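Local coordinates for protein ethylbenzene dehydrogenase alpha-subunit (Aromatoleum aromaticum, PDB 2IVF) that serves as the molybdenum-carrying subunit of a dehydrogenase of the molybdopterin oxidoreductase family, holding two pterin dinucleotides and an iron-sulfur cluster, at residues 168-173 against 648-653; 438-443 against 463-468. All coordinates share one frame; numbering follows the deposited sequence.

Interaction 1: residues 168-173 against 648-653. With MD1 (phosphoric acid 4-(2-amino-4-oxo-3,4,5,6,-tetrahydro-pteridin-6-yl)-2-hydroxy-3,4-dimercapto-but-3-en-yl ester guanylate ester), chain N.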
ATOM      1  N   GLY A 168     -33.666  12.269  -9.171  1.00 24.84           N
ATOM      2  CA  GLY A 168     -34.906  12.966  -8.819  1.00 24.48           C
ATOM      3  C   GLY A 168     -35.109  13.105  -7.314  1.00 24.39           C
ATOM      4  O   GLY A 168     -35.477  14.182  -6.819  1.00 22.47           O
ATOM      5  N   ASP A 169     -34.869  12.029  -6.572  1.00 23.68           N
ATOM      6  CA  ASP A 169     -35.030  12.102  -5.105  1.00 24.09           C
ATOM      7  C   ASP A 169     -34.007  13.044  -4.531  1.00 22.77           C
ATOM      8  O   ASP A 169     -34.291  13.796  -3.604  1.00 23.39           O
ATOM      9  CB  ASP A 169     -34.835  10.753  -4.414  1.00 25.16           C
ATOM     10  CG  ASP A 169     -35.949   9.766  -4.699  1.00 26.33           C
ATOM     11  OD1 ASP A 169     -36.971  10.152  -5.299  1.00 28.84           O
ATOM     12  OD2 ASP A 169     -35.776   8.594  -4.301  1.00 30.20           O
ATOM     13  N   ILE A 170     -32.792  12.981  -5.056  1.00 21.54           N
ATOM     14  CA  ILE A 170     -31.755  13.866  -4.582  1.00 21.25           C
ATOM     15  C   ILE A 170     -32.129  15.321  -4.833  1.00 20.38           C
ATOM     16  O   ILE A 170     -31.981  16.176  -3.945  1.00 21.25           O
ATOM     17  CB  ILE A 170     -30.405  13.557  -5.238  1.00 19.98           C
ATOM     18  CG1 ILE A 170     -29.929  12.173  -4.792  1.00 21.42           C
ATOM     19  CG2 ILE A 170     -29.409  14.654  -4.882  1.00 20.75           C
ATOM     20  CD1 ILE A 170     -28.816  11.561  -5.659  1.00 20.63           C
ATOM     21  N   ALA A 171     -32.606  15.607  -6.036  1.00 20.62           N
ATOM     22  CA  ALA A 171     -32.972  16.964  -6.405  1.00 21.08           C
ATOM     23  C   ALA A 171     -34.101  17.486  -5.557  1.00 21.61           C
ATOM     24  O   ALA A 171     -34.106  18.641  -5.132  1.00 21.11           O
ATOM     25  CB  ALA A 171     -33.397  16.993  -7.855  1.00 21.97           C
ATOM     26  N   ASP A 172     -35.104  16.648  -5.350  1.00 21.61           N
ATOM     27  CA  ASP A 172     -36.194  17.046  -4.466  1.00 21.81           C
ATOM     28  C   ASP A 172     -35.700  17.363  -3.059  1.00 21.81           C
ATOM     29  O   ASP A 172     -36.208  18.299  -2.432  1.00 23.09           O
ATOM     30  CB  ASP A 172     -37.252  15.965  -4.405  1.00 22.33           C
ATOM     31  CG  ASP A 172     -38.275  16.079  -5.512  1.00 24.84           C
ATOM     32  OD1 ASP A 172     -38.483  17.169  -6.101  1.00 23.47           O
ATOM     33  OD2 ASP A 172     -38.886  15.040  -5.790  1.00 30.31           O
ATOM     34  N   SER A 173     -34.766  16.577  -2.532  1.00 20.90           N
ATOM     35  CA  SER A 173     -34.281  16.848  -1.168  1.00 21.95           C
ATOM     36  C   SER A 173     -33.490  18.186  -1.116  1.00 21.40           C
ATOM     37  O   SER A 173     -33.587  18.960  -0.147  1.00 19.12           O
ATOM     38  CB  SER A 173     -33.445  15.698  -0.644  1.00 22.00           C
ATOM     39  OG  SER A 173     -32.153  15.745  -1.232  1.00 27.37           O
ATOM     40  N   ILE A 648     -29.323   6.967  -0.906  1.00 21.62           N
ATOM     41  CA  ILE A 648     -29.192   6.775  -2.338  1.00 21.88           C
ATOM     42  C   ILE A 648     -27.708   6.590  -2.629  1.00 22.39           C
ATOM     43  O   ILE A 648     -26.870   7.368  -2.160  1.00 22.21           O
ATOM     44  CB  ILE A 648     -29.711   8.025  -3.131  1.00 22.44           C
ATOM     45  CG1 ILE A 648     -31.204   8.248  -2.954  1.00 23.82           C
ATOM     46  CG2 ILE A 648     -29.371   7.892  -4.629  1.00 21.67           C
ATOM     47  CD1 ILE A 648     -32.107   7.150  -3.505  1.00 26.35           C
ATOM     48  N   VAL A 649     -27.363   5.560  -3.392  1.00 21.57           N
ATOM     49  CA  VAL A 649     -25.998   5.384  -3.842  1.00 21.74           C
ATOM     50  C   VAL A 649     -26.027   5.396  -5.365  1.00 22.19           C
ATOM     51  O   VAL A 649     -26.798   4.632  -5.989  1.00 20.97           O
ATOM     52  CB  VAL A 649     -25.395   4.082  -3.299  1.00 21.82           C
ATOM     53  CG1 VAL A 649     -23.960   3.889  -3.818  1.00 20.46           C
ATOM     54  CG2 VAL A 649     -25.441   4.073  -1.748  1.00 21.55           C
ATOM     55  N   LEU A 650     -25.189   6.269  -5.953  1.00 21.46           N
ATOM     56  CA  LEU A 650     -25.131   6.473  -7.397  1.00 21.90           C
ATOM     57  C   LEU A 650     -23.848   5.843  -7.913  1.00 21.30           C
ATOM     58  O   LEU A 650     -22.755   6.191  -7.419  1.00 22.06           O
ATOM     59  CB  LEU A 650     -25.075   7.949  -7.692  1.00 21.93           C
ATOM     60  CG  LEU A 650     -26.287   8.751  -7.250  1.00 23.60           C
ATOM     61  CD1 LEU A 650     -26.060  10.189  -7.610  1.00 22.92           C
ATOM     62  CD2 LEU A 650     -27.569   8.201  -7.871  1.00 20.90           C
ATOM     63  N   PRO A 651     -23.943   4.903  -8.853  1.00 21.44           N
ATOM     64  CA  PRO A 651     -22.702   4.196  -9.246  1.00 21.87           C
ATOM     65  C   PRO A 651     -21.807   4.987 -10.201  1.00 22.25           C
ATOM     66  O   PRO A 651     -22.297   5.523 -11.162  1.00 21.51           O
ATOM     67  CB  PRO A 651     -23.215   2.961  -9.974  1.00 22.15           C
ATOM     68  CG  PRO A 651     -24.491   3.407 -10.616  1.00 22.28           C
ATOM     69  CD  PRO A 651     -25.106   4.392  -9.572  1.00 21.23           C
ATOM     70  N   CYS A 652     -20.491   4.972  -9.962  1.00 23.04           N
ATOM     71  CA  CYS A 652     -19.554   5.737 -10.745  1.00 23.25           C
ATOM     72  C   CYS A 652     -18.505   4.899 -11.456  1.00 23.31           C
ATOM     73  O   CYS A 652     -18.167   3.763 -11.082  1.00 23.58           O
ATOM     74  CB  CYS A 652     -18.852   6.780  -9.871  1.00 22.94           C
ATOM     75  SG  CYS A 652     -20.032   7.938  -9.211  1.00 25.52           S
ATOM     76  N   ALA A 653     -18.021   5.499 -12.528  1.00 24.02           N
ATOM     77  CA  ALA A 653     -16.978   4.932 -13.329  1.00 24.11           C
ATOM     78  C   ALA A 653     -15.695   4.993 -12.496  1.00 23.87           C
ATOM     79  O   ALA A 653     -15.499   5.928 -11.726  1.00 24.19           O
ATOM     80  CB  ALA A 653     -16.862   5.733 -14.633  1.00 22.63           C
TER
HETATM   81  PB  MD1 N1987     -11.299   9.376   2.596  1.00 16.59           P
HETATM   82  O3B MD1 N1987     -10.932   7.921   2.092  1.00 15.03           O
HETATM   83  O1B MD1 N1987     -11.037  10.306   1.467  1.00 15.52           O
HETATM   84  O2B MD1 N1987     -12.550   9.412   3.385  1.00 15.68           O
HETATM   85  O3A MD1 N1987     -10.153   9.621   3.666  1.00 16.15           O
HETATM   86  C10 MD1 N1987      -8.881  10.216   3.329  1.00 17.02           C
HETATM   87  C11 MD1 N1987      -8.065  10.081   4.605  1.00 17.07           C
HETATM   88  O11 MD1 N1987      -7.642   8.675   4.599  1.00 18.30           O
HETATM   89  C12 MD1 N1987      -6.837  10.949   4.535  1.00 17.74           C
HETATM   90  S12 MD1 N1987      -6.270  11.594   3.055  1.00 18.07           S
HETATM   91  C13 MD1 N1987      -6.079  11.200   5.650  1.00 16.61           C
HETATM   92  S13 MD1 N1987      -4.668  12.123   5.595  1.00 15.35           S
HETATM   93  C14 MD1 N1987      -6.453  10.707   6.996  1.00 17.48           C
HETATM   94  N15 MD1 N1987      -5.555   9.836   7.677  1.00 15.70           N
HETATM   95  C16 MD1 N1987      -5.899   9.245   8.865  1.00 15.37           C
HETATM   96  C15 MD1 N1987      -4.923   8.513   9.515  1.00 17.69           C
HETATM   97  O14 MD1 N1987      -3.759   8.401   9.044  1.00 14.42           O
HETATM   98  N17 MD1 N1987      -5.340   7.883  10.642  1.00 16.59           N
HETATM   99  C17 MD1 N1987      -6.636   8.034  11.137  1.00 16.80           C
HETATM  100  N16 MD1 N1987      -6.923   7.393  12.261  1.00 15.57           N
HETATM  101  N18 MD1 N1987      -7.544   8.793  10.501  1.00 14.92           N
HETATM  102  C20 MD1 N1987      -7.185   9.396   9.388  1.00 16.65           C
HETATM  103  N8  MD1 N1987      -8.082  10.206   8.768  1.00 14.77           N
HETATM  104  C7  MD1 N1987      -7.862  10.867   7.510  1.00 16.37           C
HETATM  105  PA  MD1 N1987     -11.812   6.609   1.784  1.00 15.83           P
HETATM  106  O1A MD1 N1987     -10.991   5.815   0.820  1.00 15.08           O
HETATM  107  O2A MD1 N1987     -12.142   5.971   3.079  1.00 17.48           O
HETATM  108  O5' MD1 N1987     -13.144   7.108   1.099  1.00 17.74           O
HETATM  109  C5' MD1 N1987     -13.024   7.599  -0.231  1.00 16.74           C
HETATM  110  C4' MD1 N1987     -14.032   6.951  -1.089  1.00 14.91           C
HETATM  111  O4' MD1 N1987     -13.693   7.397  -2.397  1.00 17.51           O
HETATM  112  C1' MD1 N1987     -14.120   6.337  -3.253  1.00 16.62           C
HETATM  113  N9  MD1 N1987     -13.524   6.364  -4.596  1.00 17.49           N
HETATM  114  C4  MD1 N1987     -14.189   6.751  -5.675  1.00 17.93           C
HETATM  115  N3  MD1 N1987     -15.460   7.201  -5.790  1.00 16.65           N
HETATM  116  C2  MD1 N1987     -15.939   7.557  -6.983  1.00 16.66           C
HETATM  117  N2  MD1 N1987     -17.209   8.026  -7.107  1.00 16.03           N
HETATM  118  N1  MD1 N1987     -15.133   7.371  -8.089  1.00 18.55           N
HETATM  119  C6  MD1 N1987     -13.837   6.917  -8.043  1.00 15.70           C
HETATM  120  O6  MD1 N1987     -13.181   6.856  -9.083  1.00 16.51           O
HETATM  121  C5  MD1 N1987     -13.328   6.596  -6.775  1.00 17.73           C
HETATM  122  N7  MD1 N1987     -12.176   6.116  -6.322  1.00 15.71           N
HETATM  123  C8  MD1 N1987     -12.305   5.991  -4.998  1.00 16.68           C
HETATM  124  C2' MD1 N1987     -13.688   5.062  -2.533  1.00 17.27           C
HETATM  125  O2' MD1 N1987     -14.454   3.893  -2.913  1.00 18.21           O
HETATM  126  C3' MD1 N1987     -13.821   5.433  -1.049  1.00 16.04           C
HETATM  127  O3' MD1 N1987     -14.967   4.794  -0.428  1.00 15.84           O
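The helix-on-sheet layer behind the guanine end of the MD1 pocket is where Ile170 meets Ile648 and Leu650. Ile170 carries the contact with one methyl group: Ile170 CD1 lies 3.6 Å from Leu650 CD1, the two side chains reaching toward each other tip to tip, and 3.9 Å from Ile648 CG2, against which the isoleucine runs obliquely. With CD1 anti to CA (chi2 163°), the Ile170 side chain is extended and carries its end methyl away from the helix to these two methyls. Ile648 and Leu650 alternate with Val649, whose side chain leaves from the opposite face of the strand.

In the fold, helix 163-181 covers one face of a mixed sheet in which strand 648-651 pairs with 147-149 and 631-636; the axes of the short helix and strand segments approach to 10.2 Å, with 127° between their N-to-C directions. Asp169 lies across Ile648 at about a right angle, with Asp169 OD2 4.0 Å from Ile648 CD1, while that oxygen forms a salt bridge with Lys148 of the neighbouring strand.

Beyond the strand the chain enters the pocket. Cys652 passes along the guanine amino group, with CB 3.4 Å from MD1 N2 and SG 3.5 Å from the same nitrogen.

Interaction 2: residues 438-443 against 463-468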
ATOM      1  N   LYS A 438      25.902  18.962   7.816  1.00 25.60           N
ATOM      2  CA  LYS A 438      25.434  18.184   6.682  1.00 25.44           C
ATOM      3  C   LYS A 438      24.271  18.859   6.021  1.00 24.49           C
ATOM      4  O   LYS A 438      23.387  19.400   6.699  1.00 22.05           O
ATOM      5  CB  LYS A 438      25.011  16.770   7.080  1.00 25.93           C
ATOM      6  CG  LYS A 438      26.207  15.924   7.494  1.00 25.55           C
ATOM      7  CD  LYS A 438      25.846  14.469   7.635  1.00 27.52           C
ATOM      8  CE  LYS A 438      26.972  13.676   8.299  1.00 29.76           C
ATOM      9  NZ  LYS A 438      28.244  14.013   7.612  1.00 34.01           N
ATOM     10  N   ARG A 439      24.296  18.853   4.692  1.00 22.99           N
ATOM     11  CA  ARG A 439      23.121  19.226   3.928  1.00 23.48           C
ATOM     12  C   ARG A 439      21.989  18.239   4.221  1.00 23.28           C
ATOM     13  O   ARG A 439      22.081  17.044   3.979  1.00 22.13           O
ATOM     14  CB  ARG A 439      23.451  19.267   2.434  1.00 23.73           C
ATOM     15  CG  ARG A 439      22.323  19.728   1.577  1.00 23.65           C
ATOM     16  CD  ARG A 439      22.032  21.252   1.770  1.00 27.12           C
ATOM     17  NE  ARG A 439      23.209  22.110   1.650  1.00 28.10           N
ATOM     18  CZ  ARG A 439      23.723  22.583   0.515  1.00 29.35           C
ATOM     19  NH1 ARG A 439      23.190  22.303  -0.669  1.00 27.77           N
ATOM     20  NH2 ARG A 439      24.805  23.354   0.564  1.00 31.70           N
ATOM     21  N   THR A 440      20.902  18.765   4.755  1.00 24.08           N
ATOM     22  CA  THR A 440      19.901  17.968   5.416  1.00 23.72           C
ATOM     23  C   THR A 440      18.524  18.219   4.804  1.00 24.60           C
ATOM     24  O   THR A 440      18.132  19.351   4.603  1.00 23.17           O
ATOM     25  CB  THR A 440      19.850  18.266   6.895  1.00 23.88           C
ATOM     26  OG1 THR A 440      21.125  17.937   7.507  1.00 25.45           O
ATOM     27  CG2 THR A 440      18.636  17.533   7.566  1.00 24.55           C
ATOM     28  N   CYS A 441      17.868  17.124   4.452  1.00 24.55           N
ATOM     29  CA  CYS A 441      16.544  17.131   3.866  1.00 24.82           C
ATOM     30  C   CYS A 441      15.743  16.232   4.815  1.00 26.17           C
ATOM     31  O   CYS A 441      16.239  15.187   5.320  1.00 25.19           O
ATOM     32  CB  CYS A 441      16.561  16.534   2.460  1.00 25.07           C
ATOM     33  SG  CYS A 441      15.001  16.812   1.565  1.00 25.91           S
ATOM     34  N   SER A 442      14.507  16.638   5.056  1.00 25.41           N
ATOM     35  CA  SER A 442      13.577  15.869   5.818  1.00 25.26           C
ATOM     36  C   SER A 442      12.345  15.529   4.987  1.00 24.94           C
ATOM     37  O   SER A 442      11.986  16.213   3.996  1.00 24.26           O
ATOM     38  CB  SER A 442      13.145  16.672   7.077  1.00 25.65           C
ATOM     39  OG  SER A 442      14.255  17.069   7.844  1.00 28.84           O
ATOM     40  N   TYR A 443      11.679  14.468   5.391  1.00 23.41           N
ATOM     41  CA  TYR A 443      10.268  14.312   5.018  1.00 23.41           C
ATOM     42  C   TYR A 443       9.483  14.152   6.282  1.00 23.04           C
ATOM     43  O   TYR A 443       9.531  13.113   6.926  1.00 23.21           O
ATOM     44  CB  TYR A 443      10.014  13.114   4.102  1.00 22.75           C
ATOM     45  CG  TYR A 443       8.623  13.164   3.475  1.00 23.23           C
ATOM     46  CD1 TYR A 443       7.507  12.587   4.122  1.00 21.13           C
ATOM     47  CD2 TYR A 443       8.413  13.851   2.301  1.00 23.10           C
ATOM     48  CE1 TYR A 443       6.254  12.673   3.552  1.00 22.50           C
ATOM     49  CE2 TYR A 443       7.172  13.904   1.718  1.00 22.04           C
ATOM     50  CZ  TYR A 443       6.100  13.319   2.350  1.00 19.78           C
ATOM     51  OH  TYR A 443       4.822  13.454   1.814  1.00 23.95           O
ATOM     52  N   LEU A 463      13.576  24.933  13.682  1.00 20.07           N
ATOM     53  CA  LEU A 463      14.586  25.672  14.434  1.00 20.78           C
ATOM     54  C   LEU A 463      15.947  25.039  14.237  1.00 21.24           C
ATOM     55  O   LEU A 463      16.910  25.724  14.000  1.00 22.59           O
ATOM     56  CB  LEU A 463      14.207  25.749  15.930  1.00 21.85           C
ATOM     57  CG  LEU A 463      15.265  26.395  16.822  1.00 21.58           C
ATOM     58  CD1 LEU A 463      15.563  27.855  16.357  1.00 19.77           C
ATOM     59  CD2 LEU A 463      14.827  26.335  18.309  1.00 20.07           C
ATOM     60  N   ALA A 464      16.003  23.708  14.251  1.00 20.97           N
ATOM     61  CA  ALA A 464      17.260  22.994  13.975  1.00 20.88           C
ATOM     62  C   ALA A 464      17.742  23.216  12.540  1.00 21.32           C
ATOM     63  O   ALA A 464      18.957  23.331  12.282  1.00 21.27           O
ATOM     64  CB  ALA A 464      17.079  21.473  14.280  1.00 20.03           C
ATOM     65  N   MET A 465      16.800  23.217  11.595  1.00 21.55           N
ATOM     66  CA  MET A 465      17.122  23.513  10.201  1.00 21.57           C
ATOM     67  C   MET A 465      17.621  24.945  10.066  1.00 20.63           C
ATOM     68  O   MET A 465      18.545  25.199   9.333  1.00 21.54           O
ATOM     69  CB  MET A 465      15.938  23.257   9.281  1.00 21.31           C
ATOM     70  CG  MET A 465      15.451  21.841   9.344  1.00 22.35           C
ATOM     71  SD  MET A 465      16.811  20.649   8.927  1.00 23.81           S
ATOM     72  CE  MET A 465      16.338  19.244   9.936  1.00 25.61           C
ATOM     73  N   ALA A 466      17.006  25.889  10.747  1.00 20.98           N
ATOM     74  CA  ALA A 466      17.494  27.273  10.744  1.00 20.82           C
ATOM     75  C   ALA A 466      18.931  27.416  11.259  1.00 21.40           C
ATOM     76  O   ALA A 466      19.786  28.138  10.680  1.00 20.38           O
ATOM     77  CB  ALA A 466      16.568  28.147  11.616  1.00 19.29           C
ATOM     78  N   LEU A 467      19.159  26.800  12.412  1.00 21.34           N
ATOM     79  CA  LEU A 467      20.419  26.919  13.108  1.00 21.41           C
ATOM     80  C   LEU A 467      21.516  26.296  12.261  1.00 21.30           C
ATOM     81  O   LEU A 467      22.625  26.718  12.348  1.00 21.58           O
ATOM     82  CB  LEU A 467      20.362  26.240  14.473  1.00 21.31           C
ATOM     83  CG  LEU A 467      19.556  26.992  15.518  1.00 21.46           C
ATOM     84  CD1 LEU A 467      19.254  26.036  16.713  1.00 22.41           C
ATOM     85  CD2 LEU A 467      20.260  28.314  15.950  1.00 20.67           C
ATOM     86  N   SER A 468      21.160  25.325  11.416  1.00 21.45           N
ATOM     87  CA  SER A 468      22.142  24.654  10.558  1.00 22.52           C
ATOM     88  C   SER A 468      22.158  25.204   9.123  1.00 23.35           C
ATOM     89  O   SER A 468      22.903  24.723   8.284  1.00 22.66           O
ATOM     90  CB  SER A 468      21.873  23.164  10.555  1.00 23.06           C
ATOM     91  OG  SER A 468      20.536  22.843  10.165  1.00 22.92           O
TER
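Thr440 and Met465 mark the nearest approach of the two backbones, their CA atoms 7.8 Å apart, where the strand beginning at Thr440 passes the last turn of helix 454-467. That gap is bridged mainly by one long side chain. Thr440 and Ser442, two residues apart on the strand, both direct their CB atoms at the helix, whereas Cys441 between them faces the other way.

Met465 starts out to the side of the strand but bends at chi2 (-57°) and again at chi3, which brings its terminal methyl over to Thr440 and Ser442. Met465 CE lies 3.7 Å from Thr440 CG2, and the sulfur follows close behind, with Met465 SD 3.9 Å from the same methyl; the two side chains cross at about a right angle. Met465 CE is also 3.7 Å from Ser442 OG, a van der Waals approach of a methyl to a hydroxyl oxygen.

The branches of Thr440 divide the work. While CG2 meets the methionine, Thr440 OG1 turns back along its own chain and donates to Lys438 O at 2.8 Å, approaching from well above the carbonyl plane. This bond probably helps hold the threonine's rotation, which leaves its methyl on the helix side.

The arrangement is the layered helix-on-sheet packing of an alpha/beta domain, here at an edge strand: 440-444 is outermost in a four-stranded parallel sheet within this chain, joined by backbone hydrogen bonds to strand 249-253, whose Leu249 and Phe251 also touch Thr440. Helix 454-467 packs in turn on helix 303-316, and Trp307 of that helix touches Met465.

Interactions 1 and 2 lie on opposite sides of the chain's centre, their own centres 50 Å apart and their nearest atoms about 26 Å apart. Both belong to the molybdopterin oxidoreductase region of the chain, yet to different sheets: the mixed six-stranded sheet for 168-173 against 648-653, the parallel four-stranded one for 438-443 against 463-468. Along the chain the order is 168-173, 438-443, 463-468, 648-653, so the short-range second contact falls within the long excursion that the first one closes. Each joins a helix to a strand. This is consistent with separate sheets lying towards the two pterin cofactors: interaction 1 reaches the MD1 pocket itself, whereas in interaction 2 the Ser442 side chain stays about 11 Å from MGD.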